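Local coordinates for mandelate racemase (Bordetella bronchiseptica, PDB 3OP2), which probably catalyses a magnesium-assisted reaction on a carboxylate substrate, as other enolase-superfamily members do, at residues V49-G54 / T305-I310; L172-A177 / V200-S205. All coordinates share one frame; numbering follows the deposited sequence.

Contact 1: V49-G54 / T305-I310; sequences VGSPSG and TFNDII. With AKG (2-oxoglutaric acid), chain D.
Ser51 and Asp308 meet through a hydrogen bond, OG of Ser51 giving its proton to OD2 of Asp308 at 2.8 Å. The carboxylate takes it on its syn side, the side of the other oxygen. On the anti side the same OD2 receives ND2 of Asn307 at 2.7 Å, a nearly straight bond (166° at the hydrogen) that lies almost in the amide plane. OG of Ser51 is itself an acceptor from the backbone N of Ser53, which closes an ST turn across Pro52. Asp308 is also the N-cap of helix 309-321: with CG held between backbone N and carbonyl carbon (chi1 54°), its OD1 can take a weak capping bond from Ile310 N.

A second polar link runs through water, which lies 2.5 Å from OG of Ser53 and donates a weak bond to O of Phe306.

Apolar contact is supplied by Ile310. Its CG2 presses on the backbone at the end of strand 48-50, 3.6 Å from N of Ser51, while CD1 reaches CG2 of Val49 at 4.3 Å.

Phe306 turns to the bound 2-oxoglutarate, whose C4 lies 4.0 Å above one ring face, toward the rim. Two donors on one buried carboxylate oxygen should favour the ionised form of Asp308. The Ser51 bond joins the N-terminal domain to a helix start beside the ligand pocket.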
ATOM      1  N   VAL A  49       2.425  -3.599 -24.291  1.00 23.62           N
ATOM      2  CA  VAL A  49       1.177  -3.660 -23.523  1.00 23.16           C
ATOM      3  C   VAL A  49       1.374  -4.355 -22.192  1.00 22.02           C
ATOM      4  O   VAL A  49       2.239  -5.208 -22.057  1.00 22.21           O
ATOM      5  CB  VAL A  49      -0.006  -4.344 -24.310  1.00 23.10           C
ATOM      6  CG1 VAL A  49      -0.311  -3.572 -25.575  1.00 19.01           C
ATOM      7  CG2 VAL A  49       0.284  -5.812 -24.624  1.00 18.14           C
ATOM      8  N   GLY A  50       0.558  -3.986 -21.217  1.00 21.57           N
ATOM      9  CA  GLY A  50       0.655  -4.565 -19.893  1.00 21.31           C
ATOM     10  C   GLY A  50      -0.692  -4.640 -19.227  1.00 21.39           C
ATOM     11  O   GLY A  50      -1.679  -4.155 -19.757  1.00 21.89           O
ATOM     12  N   SER A  51      -0.734  -5.258 -18.057  1.00 21.89           N
ATOM     13  CA  SER A  51      -1.951  -5.281 -17.237  1.00 22.25           C
ATOM     14  C   SER A  51      -1.568  -5.216 -15.764  1.00 22.48           C
ATOM     15  O   SER A  51      -0.712  -5.981 -15.318  1.00 22.77           O
ATOM     16  CB  SER A  51      -2.793  -6.537 -17.527  1.00 22.00           C
ATOM     17  OG  SER A  51      -3.810  -6.721 -16.537  1.00 30.55           O
ATOM     18  N   PRO A  52      -2.175  -4.291 -15.007  1.00 22.83           N
ATOM     19  CA  PRO A  52      -1.947  -4.184 -13.565  1.00 23.55           C
ATOM     20  C   PRO A  52      -2.926  -5.048 -12.747  1.00 25.14           C
ATOM     21  O   PRO A  52      -3.210  -4.734 -11.586  1.00 25.22           O
ATOM     22  CB  PRO A  52      -2.265  -2.725 -13.300  1.00 22.94           C
ATOM     23  CG  PRO A  52      -3.434  -2.498 -14.232  1.00 22.62           C
ATOM     24  CD  PRO A  52      -3.028  -3.196 -15.494  1.00 23.02           C
ATOM     25  N   SER A  53      -3.441  -6.112 -13.349  1.00 26.70           N
ATOM     26  CA  SER A  53      -4.278  -7.082 -12.634  1.00 28.55           C
ATOM     27  C   SER A  53      -5.588  -6.449 -12.144  1.00 30.43           C
ATOM     28  O   SER A  53      -6.058  -5.451 -12.709  1.00 30.20           O
ATOM     29  CB  SER A  53      -3.497  -7.714 -11.476  1.00 28.72           C
ATOM     30  OG  SER A  53      -4.092  -8.923 -11.024  1.00 30.77           O
ATOM     31  N   GLY A  54      -6.163  -7.034 -11.098  1.00 32.44           N
ATOM     32  CA  GLY A  54      -7.490  -6.660 -10.596  1.00 35.18           C
ATOM     33  C   GLY A  54      -8.076  -7.777  -9.735  1.00 37.50           C
ATOM     34  O   GLY A  54      -7.458  -8.833  -9.591  1.00 37.57           O
ATOM     35  N   THR A 305      -1.454 -15.684 -10.697  1.00 25.33           N
ATOM     36  CA  THR A 305      -1.464 -15.199 -12.098  1.00 26.79           C
ATOM     37  C   THR A 305      -2.842 -14.672 -12.567  1.00 28.49           C
ATOM     38  O   THR A 305      -2.973 -14.121 -13.667  1.00 28.87           O
ATOM     39  CB  THR A 305      -1.025 -16.306 -13.099  1.00 26.74           C
ATOM     40  OG1 THR A 305      -2.061 -17.289 -13.216  1.00 28.78           O
ATOM     41  CG2 THR A 305       0.276 -16.989 -12.677  1.00 27.88           C
ATOM     42  N   PHE A 306      -3.833 -14.844 -11.699  1.00 29.28           N
ATOM     43  CA  PHE A 306      -5.264 -14.770 -11.968  1.00 30.70           C
ATOM     44  C   PHE A 306      -5.783 -13.354 -12.264  1.00 30.21           C
ATOM     45  O   PHE A 306      -5.925 -12.542 -11.345  1.00 30.37           O
ATOM     46  CB  PHE A 306      -5.941 -15.318 -10.692  1.00 32.71           C
ATOM     47  CG  PHE A 306      -7.386 -15.726 -10.840  1.00 47.59           C
ATOM     48  CD1 PHE A 306      -8.392 -14.775 -10.975  1.00 34.70           C
ATOM     49  CD2 PHE A 306      -7.744 -17.074 -10.742  1.00 34.95           C
ATOM     50  CE1 PHE A 306      -9.738 -15.158 -11.066  1.00 48.75           C
ATOM     51  CE2 PHE A 306      -9.091 -17.482 -10.839  1.00 48.48           C
ATOM     52  CZ  PHE A 306     -10.091 -16.519 -10.993  1.00 36.07           C
ATOM     53  N   ASN A 307      -6.040 -13.062 -13.539  1.00 30.02           N
ATOM     54  CA  ASN A 307      -6.919 -11.935 -13.963  1.00 30.45           C
ATOM     55  C   ASN A 307      -7.229 -11.970 -15.455  1.00 30.13           C
ATOM     56  O   ASN A 307      -8.396 -11.980 -15.861  1.00 30.84           O
ATOM     57  CB  ASN A 307      -6.366 -10.545 -13.604  1.00 30.25           C
ATOM     58  CG  ASN A 307      -7.435  -9.448 -13.696  1.00 37.53           C
ATOM     59  OD1 ASN A 307      -8.315  -9.358 -12.841  1.00 31.01           O
ATOM     60  ND2 ASN A 307      -7.353  -8.608 -14.722  1.00 30.39           N
ATOM     61  N   ASP A 308      -6.174 -11.975 -16.264  1.00 29.01           N
ATOM     62  CA  ASP A 308      -6.302 -11.946 -17.717  1.00 28.67           C
ATOM     63  C   ASP A 308      -5.081 -12.593 -18.356  1.00 28.68           C
ATOM     64  O   ASP A 308      -4.103 -12.924 -17.663  1.00 28.36           O
ATOM     65  CB  ASP A 308      -6.486 -10.503 -18.208  1.00 27.95           C
ATOM     66  CG  ASP A 308      -5.389  -9.572 -17.709  1.00 30.40           C
ATOM     67  OD1 ASP A 308      -4.262  -9.654 -18.227  1.00 27.32           O
ATOM     68  OD2 ASP A 308      -5.648  -8.750 -16.809  1.00 27.01           O
ATOM     69  N   ILE A 309      -5.127 -12.757 -19.673  1.00 28.85           N
ATOM     70  CA  ILE A 309      -4.051 -13.449 -20.391  1.00 28.58           C
ATOM     71  C   ILE A 309      -2.696 -12.732 -20.306  1.00 28.09           C
ATOM     72  O   ILE A 309      -1.635 -13.356 -20.401  1.00 27.50           O
ATOM     73  CB  ILE A 309      -4.435 -13.732 -21.858  1.00 28.57           C
ATOM     74  CG1 ILE A 309      -3.569 -14.866 -22.434  1.00 31.64           C
ATOM     75  CG2 ILE A 309      -4.366 -12.462 -22.705  1.00 31.55           C
ATOM     76  CD1 ILE A 309      -3.728 -16.223 -21.731  1.00 28.15           C
ATOM     77  N   ILE A 310      -2.739 -11.426 -20.106  1.00 28.08           N
ATOM     78  CA  ILE A 310      -1.507 -10.658 -20.010  1.00 28.09           C
ATOM     79  C   ILE A 310      -0.832 -10.872 -18.664  1.00 26.36           C
ATOM     80  O   ILE A 310       0.372 -11.080 -18.615  1.00 26.13           O
ATOM     81  CB  ILE A 310      -1.747  -9.186 -20.335  1.00 29.05           C
ATOM     82  CG1 ILE A 310      -2.115  -9.092 -21.817  1.00 26.41           C
ATOM     83  CG2 ILE A 310      -0.510  -8.347 -19.988  1.00 25.85           C
ATOM     84  CD1 ILE A 310      -2.698  -7.809 -22.221  1.00 30.79           C
TER
HETATM   85  C1  AKG D 501      -6.457 -17.283  -6.249  1.00 47.75           C
HETATM   86  O1  AKG D 501      -6.509 -17.196  -7.492  1.00 36.00           O
HETATM   87  O2  AKG D 501      -5.474 -17.797  -5.660  1.00 35.76           O
HETATM   88  C2  AKG D 501      -7.549 -16.749  -5.434  1.00 37.71           C
HETATM   89  O5  AKG D 501      -7.445 -16.818  -4.218  1.00 48.00           O
HETATM   90  C3  AKG D 501      -8.766 -16.081  -6.041  1.00 48.19           C
HETATM   91  C4  AKG D 501      -9.585 -17.058  -6.883  1.00 40.91           C
HETATM   92  C5  AKG D 501     -11.038 -16.621  -7.028  1.00 48.79           C
HETATM   93  O3  AKG D 501     -11.327 -15.417  -7.243  1.00 42.22           O
HETATM   94  O4  AKG D 501     -11.929 -17.498  -6.946  1.00 42.07           O
HETATM   95  O   HOH W   1      -3.194 -11.130 -11.796  1.00 19.54           O

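Contact 2: L172-A177 / V200-S205; sequences LKVGRA and VDANQS. With MG (magnesium ion), chain C; AKG (2-oxoglutaric acid), chain D.
The guanidinium of Arg176 and the amide of Asn203 are turned 64° apart, and the arginine grips the amide end-on: NH1 and NH2 both donate to OD1 of Asn203, each at 3.2 Å. OD1 lies at the guanidinium edge, O of Ala202 over one face. At the amide carbonyl the two bonds differ: NH2 comes in the carbonyl plane on a lone pair, NH1 from above it. NH2 also returns to O of Val174, and Trp148 makes a cation-pi contact with this arginine.

The amide's other end meets the ligand, ND2 of Asn203 donating to O5 of 2-oxoglutarate at 2.9 Å. Lys173, its chain bent at the last torsion (chi4 58°), brings NZ to O4 at the far carboxylate, 2.7 Å away. Asp201 places OD2 2.1 Å from the magnesium ion, and its OD1 accepts from N of Asn203 in an Asx turn and from a magnesium-bound water. O2 and O5 of 2-oxoglutarate, Glu227 and Glu254 complete the six ligands.

Toward helix 178-192, CG2 of Val174 and CG1 of Val200 come unusually close (3.4 Å), but the near-eclipsed Val200 rotamer (chi1 132°) is doubtful.

Parallel strands 169-173 and 197-201 are joined by N of Asp201 to O of Leu172 and N of Val174 to O of Asp201. They and helix 178-192, which covers Leu172 and Val200, form a beta-alpha-beta unit of the barrel, flanked by strand 225-227.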
ATOM      1  N   LEU A 172      -8.174 -26.382  -4.284  1.00 28.22           N
ATOM      2  CA  LEU A 172      -9.483 -26.338  -3.643  1.00 29.47           C
ATOM      3  C   LEU A 172      -9.587 -25.197  -2.617  1.00 29.91           C
ATOM      4  O   LEU A 172      -8.696 -25.003  -1.783  1.00 28.54           O
ATOM      5  CB  LEU A 172      -9.771 -27.682  -2.968  1.00 29.91           C
ATOM      6  CG  LEU A 172     -10.959 -27.813  -1.999  1.00 30.60           C
ATOM      7  CD1 LEU A 172     -12.271 -28.042  -2.749  1.00 31.00           C
ATOM      8  CD2 LEU A 172     -10.728 -28.955  -1.044  1.00 30.25           C
ATOM      9  N   LYS A 173     -10.682 -24.448  -2.686  1.00 31.24           N
ATOM     10  CA  LYS A 173     -11.010 -23.465  -1.665  1.00 33.10           C
ATOM     11  C   LYS A 173     -11.470 -24.171  -0.393  1.00 34.08           C
ATOM     12  O   LYS A 173     -12.210 -25.153  -0.448  1.00 34.26           O
ATOM     13  CB  LYS A 173     -12.072 -22.480  -2.162  1.00 34.48           C
ATOM     14  CG  LYS A 173     -11.496 -21.391  -3.057  1.00 42.25           C
ATOM     15  CD  LYS A 173     -12.582 -20.453  -3.580  1.00 36.62           C
ATOM     16  CE  LYS A 173     -11.983 -19.190  -4.174  1.00 42.73           C
ATOM     17  NZ  LYS A 173     -11.028 -19.483  -5.284  1.00 37.48           N
ATOM     18  N   VAL A 174     -10.985 -23.674   0.745  1.00 34.20           N
ATOM     19  CA  VAL A 174     -11.266 -24.254   2.055  1.00 34.29           C
ATOM     20  C   VAL A 174     -11.411 -23.126   3.071  1.00 33.86           C
ATOM     21  O   VAL A 174     -11.212 -21.958   2.743  1.00 33.12           O
ATOM     22  CB  VAL A 174     -10.135 -25.220   2.538  1.00 34.15           C
ATOM     23  CG1 VAL A 174      -9.921 -26.394   1.565  1.00 21.97           C
ATOM     24  CG2 VAL A 174      -8.821 -24.460   2.791  1.00 21.24           C
ATOM     25  N   GLY A 175     -11.761 -23.484   4.301  1.00 34.88           N
ATOM     26  CA  GLY A 175     -11.743 -22.539   5.411  1.00 36.11           C
ATOM     27  C   GLY A 175     -13.120 -22.103   5.868  1.00 37.67           C
ATOM     28  O   GLY A 175     -13.303 -21.710   7.018  1.00 37.79           O
ATOM     29  N   ARG A 176     -14.094 -22.173   4.967  1.00 39.03           N
ATOM     30  CA  ARG A 176     -15.441 -21.693   5.274  1.00 40.80           C
ATOM     31  C   ARG A 176     -16.243 -22.707   6.093  1.00 41.69           C
ATOM     32  O   ARG A 176     -17.076 -22.320   6.914  1.00 43.00           O
ATOM     33  CB  ARG A 176     -16.187 -21.271   4.000  1.00 41.82           C
ATOM     34  CG  ARG A 176     -15.687 -19.955   3.361  1.00 47.20           C
ATOM     35  CD  ARG A 176     -14.306 -20.091   2.691  1.00 41.95           C
ATOM     36  NE  ARG A 176     -14.039 -18.994   1.761  1.00 46.38           N
ATOM     37  CZ  ARG A 176     -13.001 -18.928   0.924  1.00 42.33           C
ATOM     38  NH1 ARG A 176     -12.879 -17.874   0.123  1.00 45.88           N
ATOM     39  NH2 ARG A 176     -12.087 -19.902   0.877  1.00 45.51           N
ATOM     40  N   ALA A 177     -15.987 -23.997   5.880  1.00 40.84           N
ATOM     41  CA  ALA A 177     -16.618 -25.049   6.679  1.00 40.84           C
ATOM     42  C   ALA A 177     -15.701 -26.267   6.796  1.00 40.42           C
ATOM     43  O   ALA A 177     -15.869 -27.240   6.057  1.00 40.52           O
ATOM     44  CB  ALA A 177     -17.960 -25.441   6.086  1.00 41.59           C
ATOM     45  N   VAL A 200      -4.600 -26.208  -1.615  1.00 25.65           N
ATOM     46  CA  VAL A 200      -5.716 -25.708  -0.829  1.00 25.89           C
ATOM     47  C   VAL A 200      -5.528 -24.206  -0.623  1.00 25.10           C
ATOM     48  O   VAL A 200      -4.400 -23.760  -0.488  1.00 24.27           O
ATOM     49  CB  VAL A 200      -5.764 -26.527   0.479  1.00 26.80           C
ATOM     50  CG1 VAL A 200      -5.888 -25.679   1.726  1.00 22.20           C
ATOM     51  CG2 VAL A 200      -6.763 -27.648   0.372  1.00 21.12           C
ATOM     52  N   ASP A 201      -6.618 -23.428  -0.645  1.00 24.98           N
ATOM     53  CA  ASP A 201      -6.555 -21.953  -0.508  1.00 24.63           C
ATOM     54  C   ASP A 201      -7.619 -21.501   0.498  1.00 25.27           C
ATOM     55  O   ASP A 201      -8.822 -21.724   0.279  1.00 25.90           O
ATOM     56  CB  ASP A 201      -6.778 -21.269  -1.875  1.00 24.27           C
ATOM     57  CG  ASP A 201      -6.468 -19.767  -1.872  1.00 31.09           C
ATOM     58  OD1 ASP A 201      -6.555 -19.081  -0.822  1.00 24.54           O
ATOM     59  OD2 ASP A 201      -6.141 -19.240  -2.964  1.00 24.81           O
ATOM     60  N   ALA A 202      -7.187 -20.878   1.594  1.00 24.62           N
ATOM     61  CA  ALA A 202      -8.133 -20.489   2.652  1.00 25.41           C
ATOM     62  C   ALA A 202      -8.583 -19.033   2.552  1.00 25.19           C
ATOM     63  O   ALA A 202      -9.480 -18.609   3.264  1.00 25.47           O
ATOM     64  CB  ALA A 202      -7.553 -20.779   4.036  1.00 25.33           C
ATOM     65  N   ASN A 203      -7.945 -18.283   1.663  1.00 24.95           N
ATOM     66  CA  ASN A 203      -8.276 -16.887   1.414  1.00 25.96           C
ATOM     67  C   ASN A 203      -8.302 -16.047   2.690  1.00 25.41           C
ATOM     68  O   ASN A 203      -9.172 -15.191   2.852  1.00 24.87           O
ATOM     69  CB  ASN A 203      -9.598 -16.773   0.612  1.00 27.71           C
ATOM     70  CG  ASN A 203      -9.474 -17.338  -0.792  1.00 37.47           C
ATOM     71  OD1 ASN A 203      -9.934 -18.449  -1.074  1.00 28.82           O
ATOM     72  ND2 ASN A 203      -8.819 -16.591  -1.672  1.00 27.87           N
ATOM     73  N   GLN A 204      -7.334 -16.299   3.585  1.00 25.00           N
ATOM     74  CA  GLN A 204      -7.170 -15.553   4.837  1.00 24.89           C
ATOM     75  C   GLN A 204      -8.346 -15.720   5.812  1.00 25.23           C
ATOM     76  O   GLN A 204      -8.524 -14.889   6.703  1.00 25.85           O
ATOM     77  CB  GLN A 204      -6.983 -14.048   4.568  1.00 25.48           C
ATOM     78  CG  GLN A 204      -5.974 -13.659   3.496  1.00 23.60           C
ATOM     79  CD  GLN A 204      -5.784 -12.152   3.422  1.00 25.65           C
ATOM     80  OE1 GLN A 204      -5.206 -11.537   4.325  1.00 24.42           O
ATOM     81  NE2 GLN A 204      -6.271 -11.546   2.343  1.00 24.45           N
ATOM     82  N   SER A 205      -9.143 -16.773   5.657  1.00 24.99           N
ATOM     83  CA  SER A 205     -10.407 -16.900   6.423  1.00 25.36           C
ATOM     84  C   SER A 205     -10.267 -17.573   7.790  1.00 26.02           C
ATOM     85  O   SER A 205     -11.276 -17.785   8.499  1.00 26.61           O
ATOM     86  CB  SER A 205     -11.444 -17.668   5.612  1.00 25.17           C
ATOM     87  OG  SER A 205     -11.021 -19.010   5.475  1.00 28.38           O
TER
HETATM   88 MG    MG C 500      -5.155 -17.450  -3.583  1.00 22.73          MG
HETATM   89  C1  AKG D 501      -6.457 -17.283  -6.249  1.00 47.75           C
HETATM   90  O1  AKG D 501      -6.509 -17.196  -7.492  1.00 36.00           O
HETATM   91  O2  AKG D 501      -5.474 -17.797  -5.660  1.00 35.76           O
HETATM   92  C2  AKG D 501      -7.549 -16.749  -5.434  1.00 37.71           C
HETATM   93  O5  AKG D 501      -7.445 -16.818  -4.218  1.00 48.00           O
HETATM   94  C3  AKG D 501      -8.766 -16.081  -6.041  1.00 48.19           C
HETATM   95  C4  AKG D 501      -9.585 -17.058  -6.883  1.00 40.91           C
HETATM   96  C5  AKG D 501     -11.038 -16.621  -7.028  1.00 48.79           C
HETATM   97  O3  AKG D 501     -11.327 -15.417  -7.243  1.00 42.22           O
HETATM   98  O4  AKG D 501     -11.929 -17.498  -6.946  1.00 42.07           O
HETATM   99  O   HOH W   2      -5.520 -16.838  -1.572  1.00 17.05           O

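From the N terminus the chain runs through the three-stranded antiparallel sheet, and contact 1 takes up the end of its last strand, 48-50. It then enters the barrel, where strand 169-173, helix 178-192 and strand 197-201 make the short loop closed by contact 2. Only much later does 305-310 return to 49-54, so contact 1 closes a far longer loop that contains contact 2 whole. One contact ties the N-terminal domain to the start of helix 309-321, the other two neighbouring barrel strands. Their centres are 23 Å apart and they do not touch, but both reach the bound 2-oxoglutarate.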